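Long-range contact in putative drug/sodium antiporter (Escherichia coli, PDB 4Z3N), which probably works as a membrane antiporter of the MATE family, and is linked to transport of the genotoxin colibactin: residues Ser258-Ile270 with Gln397-Leu410. Numbering follows the deposited sequence.
Sequences SVGMAQMLMQLII and QAIGKPWYSVLLTL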
ATOM      1  N   SER A 258      13.514   1.141  11.590  1.00 37.57           N
ATOM      2  CA  SER A 258      12.788   2.372  11.859  1.00 39.22           C
ATOM      3  C   SER A 258      11.941   2.814  10.636  1.00 37.20           C
ATOM      4  O   SER A 258      10.763   3.121  10.789  1.00 33.41           O
ATOM      5  CB  SER A 258      13.765   3.465  12.289  1.00 36.46           C
ATOM      6  OG  SER A 258      14.713   3.700  11.267  1.00 43.70           O
ATOM      7  N   VAL A 259      12.532   2.828   9.440  1.00 32.23           N
ATOM      8  CA  VAL A 259      11.796   3.107   8.202  1.00 32.66           C
ATOM      9  C   VAL A 259      10.727   2.039   7.960  1.00 34.55           C
ATOM     10  O   VAL A 259       9.558   2.352   7.695  1.00 30.27           O
ATOM     11  CB  VAL A 259      12.754   3.187   6.947  1.00 27.15           C
ATOM     12  CG1 VAL A 259      11.982   3.075   5.625  1.00 22.18           C
ATOM     13  CG2 VAL A 259      13.539   4.476   6.969  1.00 27.00           C
ATOM     14  N   GLY A 260      11.135   0.779   8.074  1.00 32.65           N
ATOM     15  CA  GLY A 260      10.269  -0.340   7.769  1.00 30.73           C
ATOM     16  C   GLY A 260       9.089  -0.464   8.704  1.00 33.12           C
ATOM     17  O   GLY A 260       7.959  -0.764   8.288  1.00 36.51           O
ATOM     18  N   MET A 261       9.336  -0.247   9.984  1.00 32.87           N
ATOM     19  CA  MET A 261       8.257  -0.361  10.940  1.00 32.87           C
ATOM     20  C   MET A 261       7.394   0.888  10.975  1.00 34.29           C
ATOM     21  O   MET A 261       6.226   0.824  11.351  1.00 36.82           O
ATOM     22  CB  MET A 261       8.804  -0.681  12.315  1.00 37.41           C
ATOM     23  CG  MET A 261       8.819  -2.168  12.561  1.00 38.62           C
ATOM     24  SD  MET A 261       9.532  -2.520  14.165  1.00 59.66           S
ATOM     25  CE  MET A 261       9.604  -4.308  14.083  1.00 61.29           C
ATOM     26  N   ALA A 262       7.966   2.019  10.579  1.00 34.46           N
ATOM     27  CA  ALA A 262       7.188   3.237  10.445  1.00 32.20           C
ATOM     28  C   ALA A 262       6.137   3.016   9.353  1.00 30.25           C
ATOM     29  O   ALA A 262       5.016   3.492   9.444  1.00 28.81           O
ATOM     30  CB  ALA A 262       8.092   4.431  10.129  1.00 25.30           C
ATOM     31  N   GLN A 263       6.511   2.248   8.338  1.00 33.51           N
ATOM     32  CA  GLN A 263       5.637   1.980   7.203  1.00 31.95           C
ATOM     33  C   GLN A 263       4.449   1.145   7.643  1.00 34.99           C
ATOM     34  O   GLN A 263       3.335   1.327   7.159  1.00 36.09           O
ATOM     35  CB  GLN A 263       6.402   1.260   6.090  1.00 33.71           C
ATOM     36  CG  GLN A 263       5.593   1.027   4.812  1.00 37.77           C
ATOM     37  CD  GLN A 263       5.334   2.300   4.027  1.00 31.79           C
ATOM     38  OE1 GLN A 263       5.714   3.388   4.447  1.00 33.59           O
ATOM     39  NE2 GLN A 263       4.689   2.163   2.876  1.00 32.96           N
ATOM     40  N   MET A 264       4.704   0.225   8.567  1.00 36.10           N
ATOM     41  CA  MET A 264       3.664  -0.613   9.133  1.00 32.32           C
ATOM     42  C   MET A 264       2.764   0.198  10.052  1.00 34.91           C
ATOM     43  O   MET A 264       1.558   0.008  10.093  1.00 34.59           O
ATOM     44  CB  MET A 264       4.283  -1.773   9.892  1.00 26.30           C
ATOM     45  CG  MET A 264       5.171  -2.615   9.042  1.00 28.60           C
ATOM     46  SD  MET A 264       5.967  -3.821  10.094  1.00 44.23           S
ATOM     47  CE  MET A 264       7.344  -4.360   9.061  1.00 37.48           C
ATOM     48  N   LEU A 265       3.371   1.110  10.793  1.00 33.10           N
ATOM     49  CA  LEU A 265       2.630   1.946  11.702  1.00 29.26           C
ATOM     50  C   LEU A 265       1.650   2.833  10.934  1.00 32.24           C
ATOM     51  O   LEU A 265       0.549   3.131  11.404  1.00 34.82           O
ATOM     52  CB  LEU A 265       3.603   2.782  12.518  1.00 31.54           C
ATOM     53  CG  LEU A 265       3.018   3.442  13.755  1.00 39.51           C
ATOM     54  CD1 LEU A 265       2.428   2.370  14.679  1.00 39.04           C
ATOM     55  CD2 LEU A 265       4.103   4.274  14.438  1.00 38.08           C
ATOM     56  N   MET A 266       2.064   3.252   9.742  1.00 33.01           N
ATOM     57  CA  MET A 266       1.254   4.108   8.883  1.00 31.66           C
ATOM     58  C   MET A 266       0.072   3.355   8.250  1.00 31.74           C
ATOM     59  O   MET A 266      -0.999   3.924   8.084  1.00 28.70           O
ATOM     60  CB  MET A 266       2.132   4.735   7.795  1.00 27.90           C
ATOM     61  CG  MET A 266       3.024   5.864   8.308  1.00 31.19           C
ATOM     62  SD  MET A 266       4.085   6.613   7.037  1.00 35.02           S
ATOM     63  CE  MET A 266       5.485   5.500   7.064  1.00 35.19           C
ATOM     64  N   GLN A 267       0.278   2.093   7.883  1.00 32.02           N
ATOM     65  CA  GLN A 267      -0.808   1.245   7.413  1.00 32.40           C
ATOM     66  C   GLN A 267      -1.852   1.157   8.508  1.00 36.65           C
ATOM     67  O   GLN A 267      -3.066   1.202   8.263  1.00 33.52           O
ATOM     68  CB  GLN A 267      -0.324  -0.164   7.096  1.00 35.68           C
ATOM     69  CG  GLN A 267       0.998  -0.243   6.426  1.00 41.78           C
ATOM     70  CD  GLN A 267       0.878  -0.020   4.957  1.00 52.07           C
ATOM     71  OE1 GLN A 267       0.328   0.994   4.516  1.00 58.85           O
ATOM     72  NE2 GLN A 267       1.364  -0.981   4.173  1.00 53.31           N
ATOM     73  N   LEU A 268      -1.350   1.008   9.728  1.00 31.02           N
ATOM     74  CA  LEU A 268      -2.186   0.847  10.889  1.00 31.18           C
ATOM     75  C   LEU A 268      -3.077   2.080  11.053  1.00 31.08           C
ATOM     76  O   LEU A 268      -4.304   1.965  11.073  1.00 32.29           O
ATOM     77  CB  LEU A 268      -1.311   0.602  12.115  1.00 29.85           C
ATOM     78  CG  LEU A 268      -1.922   0.019  13.381  1.00 34.47           C
ATOM     79  CD1 LEU A 268      -2.888  -1.121  13.054  1.00 31.41           C
ATOM     80  CD2 LEU A 268      -0.794  -0.458  14.302  1.00 29.94           C
ATOM     81  N   ILE A 269      -2.446   3.248  11.134  1.00 30.38           N
ATOM     82  CA  ILE A 269      -3.132   4.528  11.250  1.00 28.52           C
ATOM     83  C   ILE A 269      -4.192   4.737  10.170  1.00 34.58           C
ATOM     84  O   ILE A 269      -5.275   5.284  10.432  1.00 35.01           O
ATOM     85  CB  ILE A 269      -2.126   5.691  11.182  1.00 27.52           C
ATOM     86  CG1 ILE A 269      -1.190   5.654  12.390  1.00 26.85           C
ATOM     87  CG2 ILE A 269      -2.862   7.041  11.082  1.00 26.27           C
ATOM     88  CD1 ILE A 269       0.010   6.593  12.270  1.00 31.99           C
ATOM     89  N   ILE A 270      -3.883   4.316   8.949  1.00 31.45           N
ATOM     90  CA  ILE A 270      -4.846   4.419   7.870  1.00 31.79           C
ATOM     91  C   ILE A 270      -6.013   3.469   8.148  1.00 34.78           C
ATOM     92  O   ILE A 270      -7.169   3.854   8.016  1.00 39.53           O
ATOM     93  CB  ILE A 270      -4.220   4.110   6.500  1.00 27.67           C
ATOM     94  CG1 ILE A 270      -3.243   5.211   6.103  1.00 30.69           C
ATOM     95  CG2 ILE A 270      -5.295   3.992   5.438  1.00 26.86           C
ATOM     96  CD1 ILE A 270      -2.442   4.889   4.840  1.00 27.59           C
ATOM     97  N   GLN A 397      10.717   8.825   4.220  1.00 22.04           N
ATOM     98  CA  GLN A 397      11.105   7.431   4.274  1.00 27.01           C
ATOM     99  C   GLN A 397      12.373   7.220   3.462  1.00 26.14           C
ATOM    100  O   GLN A 397      13.285   6.507   3.878  1.00 24.81           O
ATOM    101  CB  GLN A 397       9.974   6.547   3.753  1.00 27.45           C
ATOM    102  CG  GLN A 397       8.749   6.550   4.639  1.00 23.20           C
ATOM    103  CD  GLN A 397       8.936   5.688   5.859  1.00 29.12           C
ATOM    104  OE1 GLN A 397       9.815   5.948   6.703  1.00 28.69           O
ATOM    105  NE2 GLN A 397       8.125   4.629   5.958  1.00 28.26           N
ATOM    106  N   ALA A 398      12.433   7.872   2.310  1.00 25.07           N
ATOM    107  CA  ALA A 398      13.592   7.763   1.443  1.00 24.37           C
ATOM    108  C   ALA A 398      14.854   8.309   2.118  1.00 26.69           C
ATOM    109  O   ALA A 398      15.938   7.750   1.931  1.00 27.23           O
ATOM    110  CB  ALA A 398      13.333   8.476   0.114  1.00 21.69           C
ATOM    111  N   ILE A 399      14.729   9.392   2.890  1.00 22.73           N
ATOM    112  CA  ILE A 399      15.918  10.018   3.469  1.00 27.49           C
ATOM    113  C   ILE A 399      16.195   9.542   4.908  1.00 32.40           C
ATOM    114  O   ILE A 399      17.116  10.042   5.560  1.00 31.04           O
ATOM    115  CB  ILE A 399      15.834  11.583   3.454  1.00 27.18           C
ATOM    116  CG1 ILE A 399      14.683  12.086   4.322  1.00 25.33           C
ATOM    117  CG2 ILE A 399      15.724  12.123   2.014  1.00 25.32           C
ATOM    118  CD1 ILE A 399      14.883  13.487   4.809  1.00 21.65           C
ATOM    119  N   GLY A 400      15.399   8.589   5.402  1.00 28.35           N
ATOM    120  CA  GLY A 400      15.637   7.995   6.704  1.00 26.83           C
ATOM    121  C   GLY A 400      15.112   8.771   7.901  1.00 31.90           C
ATOM    122  O   GLY A 400      15.716   8.746   8.974  1.00 34.65           O
ATOM    123  N   LYS A 401      13.986   9.458   7.729  1.00 28.18           N
ATOM    124  CA  LYS A 401      13.407  10.251   8.803  1.00 28.16           C
ATOM    125  C   LYS A 401      11.906   9.971   8.989  1.00 28.30           C
ATOM    126  O   LYS A 401      11.073  10.866   8.839  1.00 28.99           O
ATOM    127  CB  LYS A 401      13.654  11.736   8.529  1.00 35.08           C
ATOM    128  CG  LYS A 401      15.141  12.099   8.378  1.00 34.40           C
ATOM    129  CD  LYS A 401      15.820  12.106   9.716  1.00 38.58           C
ATOM    130  CE  LYS A 401      17.313  12.335   9.599  1.00 35.86           C
ATOM    131  NZ  LYS A 401      17.882  12.516  10.964  1.00 35.51           N
ATOM    132  N   PRO A 402      11.560   8.718   9.332  1.00 31.83           N
ATOM    133  CA  PRO A 402      10.167   8.242   9.437  1.00 31.92           C
ATOM    134  C   PRO A 402       9.250   9.013  10.400  1.00 28.45           C
ATOM    135  O   PRO A 402       8.029   8.859  10.318  1.00 30.98           O
ATOM    136  CB  PRO A 402      10.331   6.791   9.924  1.00 33.67           C
ATOM    137  CG  PRO A 402      11.796   6.666  10.385  1.00 29.22           C
ATOM    138  CD  PRO A 402      12.522   7.607   9.477  1.00 28.85           C
ATOM    139  N   TRP A 403       9.821   9.808  11.294  1.00 26.59           N
ATOM    140  CA  TRP A 403       9.032  10.580  12.236  1.00 27.41           C
ATOM    141  C   TRP A 403       8.089  11.514  11.489  1.00 30.42           C
ATOM    142  O   TRP A 403       6.923  11.673  11.884  1.00 29.03           O
ATOM    143  CB  TRP A 403       9.934  11.374  13.190  1.00 28.91           C
ATOM    144  CG  TRP A 403       9.224  12.456  13.895  1.00 28.80           C
ATOM    145  CD1 TRP A 403       8.964  13.701  13.418  1.00 31.68           C
ATOM    146  CD2 TRP A 403       8.638  12.398  15.201  1.00 35.43           C
ATOM    147  NE1 TRP A 403       8.259  14.430  14.340  1.00 32.50           N
ATOM    148  CE2 TRP A 403       8.048  13.655  15.449  1.00 31.21           C
ATOM    149  CE3 TRP A 403       8.552  11.406  16.188  1.00 36.49           C
ATOM    150  CZ2 TRP A 403       7.396  13.955  16.639  1.00 29.43           C
ATOM    151  CZ3 TRP A 403       7.895  11.710  17.379  1.00 36.10           C
ATOM    152  CH2 TRP A 403       7.331  12.975  17.591  1.00 33.70           C
ATOM    153  N   TYR A 404       8.580  12.135  10.414  1.00 26.18           N
ATOM    154  CA  TYR A 404       7.762  13.085   9.672  1.00 25.38           C
ATOM    155  C   TYR A 404       6.834  12.386   8.690  1.00 24.86           C
ATOM    156  O   TYR A 404       5.814  12.925   8.287  1.00 27.32           O
ATOM    157  CB  TYR A 404       8.665  14.111   8.995  1.00 31.49           C
ATOM    158  CG  TYR A 404       9.437  14.861  10.037  1.00 32.97           C
ATOM    159  CD1 TYR A 404      10.701  14.415  10.451  1.00 31.17           C
ATOM    160  CD2 TYR A 404       8.885  15.972  10.668  1.00 27.42           C
ATOM    161  CE1 TYR A 404      11.409  15.085  11.442  1.00 31.00           C
ATOM    162  CE2 TYR A 404       9.580  16.646  11.665  1.00 32.55           C
ATOM    163  CZ  TYR A 404      10.844  16.199  12.043  1.00 39.24           C
ATOM    164  OH  TYR A 404      11.534  16.862  13.028  1.00 37.09           O
ATOM    165  N   SER A 405       7.182  11.163   8.343  1.00 24.29           N
ATOM    166  CA  SER A 405       6.284  10.299   7.615  1.00 25.09           C
ATOM    167  C   SER A 405       5.055  10.041   8.452  1.00 26.72           C
ATOM    168  O   SER A 405       3.935  10.195   7.977  1.00 27.71           O
ATOM    169  CB  SER A 405       6.966   8.974   7.262  1.00 28.33           C
ATOM    170  OG  SER A 405       8.007   9.182   6.346  1.00 28.84           O
ATOM    171  N   VAL A 406       5.273   9.646   9.702  1.00 26.59           N
ATOM    172  CA  VAL A 406       4.168   9.329  10.601  1.00 27.84           C
ATOM    173  C   VAL A 406       3.395  10.585  11.000  1.00 26.63           C
ATOM    174  O   VAL A 406       2.173  10.572  11.054  1.00 27.12           O
ATOM    175  CB  VAL A 406       4.670   8.596  11.852  1.00 30.89           C
ATOM    176  CG1 VAL A 406       3.525   8.355  12.849  1.00 27.21           C
ATOM    177  CG2 VAL A 406       5.336   7.289  11.444  1.00 27.56           C
ATOM    178  N   LEU A 407       4.115  11.675  11.237  1.00 27.12           N
ATOM    179  CA  LEU A 407       3.492  12.966  11.509  1.00 25.87           C
ATOM    180  C   LEU A 407       2.467  13.373  10.444  1.00 27.74           C
ATOM    181  O   LEU A 407       1.399  13.883  10.769  1.00 29.73           O
ATOM    182  CB  LEU A 407       4.557  14.051  11.631  1.00 24.53           C
ATOM    183  CG  LEU A 407       3.968  15.456  11.775  1.00 29.17           C
ATOM    184  CD1 LEU A 407       3.024  15.563  13.003  1.00 22.29           C
ATOM    185  CD2 LEU A 407       5.078  16.535  11.790  1.00 25.27           C
ATOM    186  N   LEU A 408       2.787  13.145   9.174  1.00 26.85           N
ATOM    187  CA  LEU A 408       1.905  13.555   8.090  1.00 25.59           C
ATOM    188  C   LEU A 408       0.722  12.602   7.956  1.00 26.80           C
ATOM    189  O   LEU A 408      -0.388  13.006   7.626  1.00 27.86           O
ATOM    190  CB  LEU A 408       2.682  13.649   6.777  1.00 27.18           C
ATOM    191  CG  LEU A 408       3.604  14.874   6.685  1.00 25.34           C
ATOM    192  CD1 LEU A 408       4.633  14.724   5.564  1.00 25.97           C
ATOM    193  CD2 LEU A 408       2.788  16.145   6.517  1.00 22.69           C
ATOM    194  N   THR A 409       0.954  11.330   8.232  1.00 28.09           N
ATOM    195  CA  THR A 409      -0.126  10.361   8.180  1.00 26.54           C
ATOM    196  C   THR A 409      -1.113  10.573   9.341  1.00 28.72           C
ATOM    197  O   THR A 409      -2.320  10.389   9.191  1.00 29.96           O
ATOM    198  CB  THR A 409       0.430   8.946   8.199  1.00 24.02           C
ATOM    199  OG1 THR A 409       1.349   8.806   7.112  1.00 28.15           O
ATOM    200  CG2 THR A 409      -0.685   7.934   8.029  1.00 25.61           C
ATOM    201  N   LEU A 410      -0.594  10.971  10.495  1.00 29.32           N
ATOM    202  CA  LEU A 410      -1.428  11.236  11.659  1.00 27.42           C
ATOM    203  C   LEU A 410      -2.244  12.484  11.448  1.00 28.53           C
ATOM    204  O   LEU A 410      -3.405  12.572  11.845  1.00 29.83           O
ATOM    205  CB  LEU A 410      -0.571  11.393  12.909  1.00 26.56           C
ATOM    206  CG  LEU A 410      -0.017  10.097  13.481  1.00 27.80           C
ATOM    207  CD1 LEU A 410       0.904  10.411  14.646  1.00 24.38           C
ATOM    208  CD2 LEU A 410      -1.167   9.205  13.901  1.00 22.77           C
TER
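Gln397 reaches across to the helix carrying Val259 and Gln263, and its amide joins the two segments in this MATE transporter. Residues 258-270 belong to the long helix 250-284; residues 397-410 make the turn of a helical hairpin, in which helix 382-399 ends in a Schellman motif at Gly400 and helix 402-413 sets off, its residues 402-410 running nearly parallel to 258-270 (7° between the segment axes). Gln397 is a knob in the hole formed by Val259, Ala262, Gln263 and Met266. Its chain folds at chi2 (-77°). From there NE2 donates twice, first to Val259 O at 3.2 Å. The second bond runs from Gln397 NE2 to Gln263 OE1 at 3.1 Å. This second acceptor lies in the plane of the donor amide, whereas Val259 O sits tilted out of it. Val259 O also takes the helical bond from Gln263 N, and the two donors come from opposite faces of its carbonyl plane. Asn86 of helix 75-101 accepts from Gln263 NE2, consistent with OE1 being turned to Gln397.

Farther along, Met266 answers as the reciprocal knob, among Gln397, Ser405, Val406 and Thr409. Bent at chi3 (-85°), it brings SD 3.5 Å from Thr409 OG1. The flank is apolar: Pro402 lays CB against Ala262 CB, and Val406 spreads its branches, CG2 to Ala262 and Met266, CG1 to Leu265 and Ile269. At the far end Ile269 divides its branches between Thr409 and Leu410, its CG2 3.9 Å from Thr409 CG2 and its CD1 meeting Leu410 CD2.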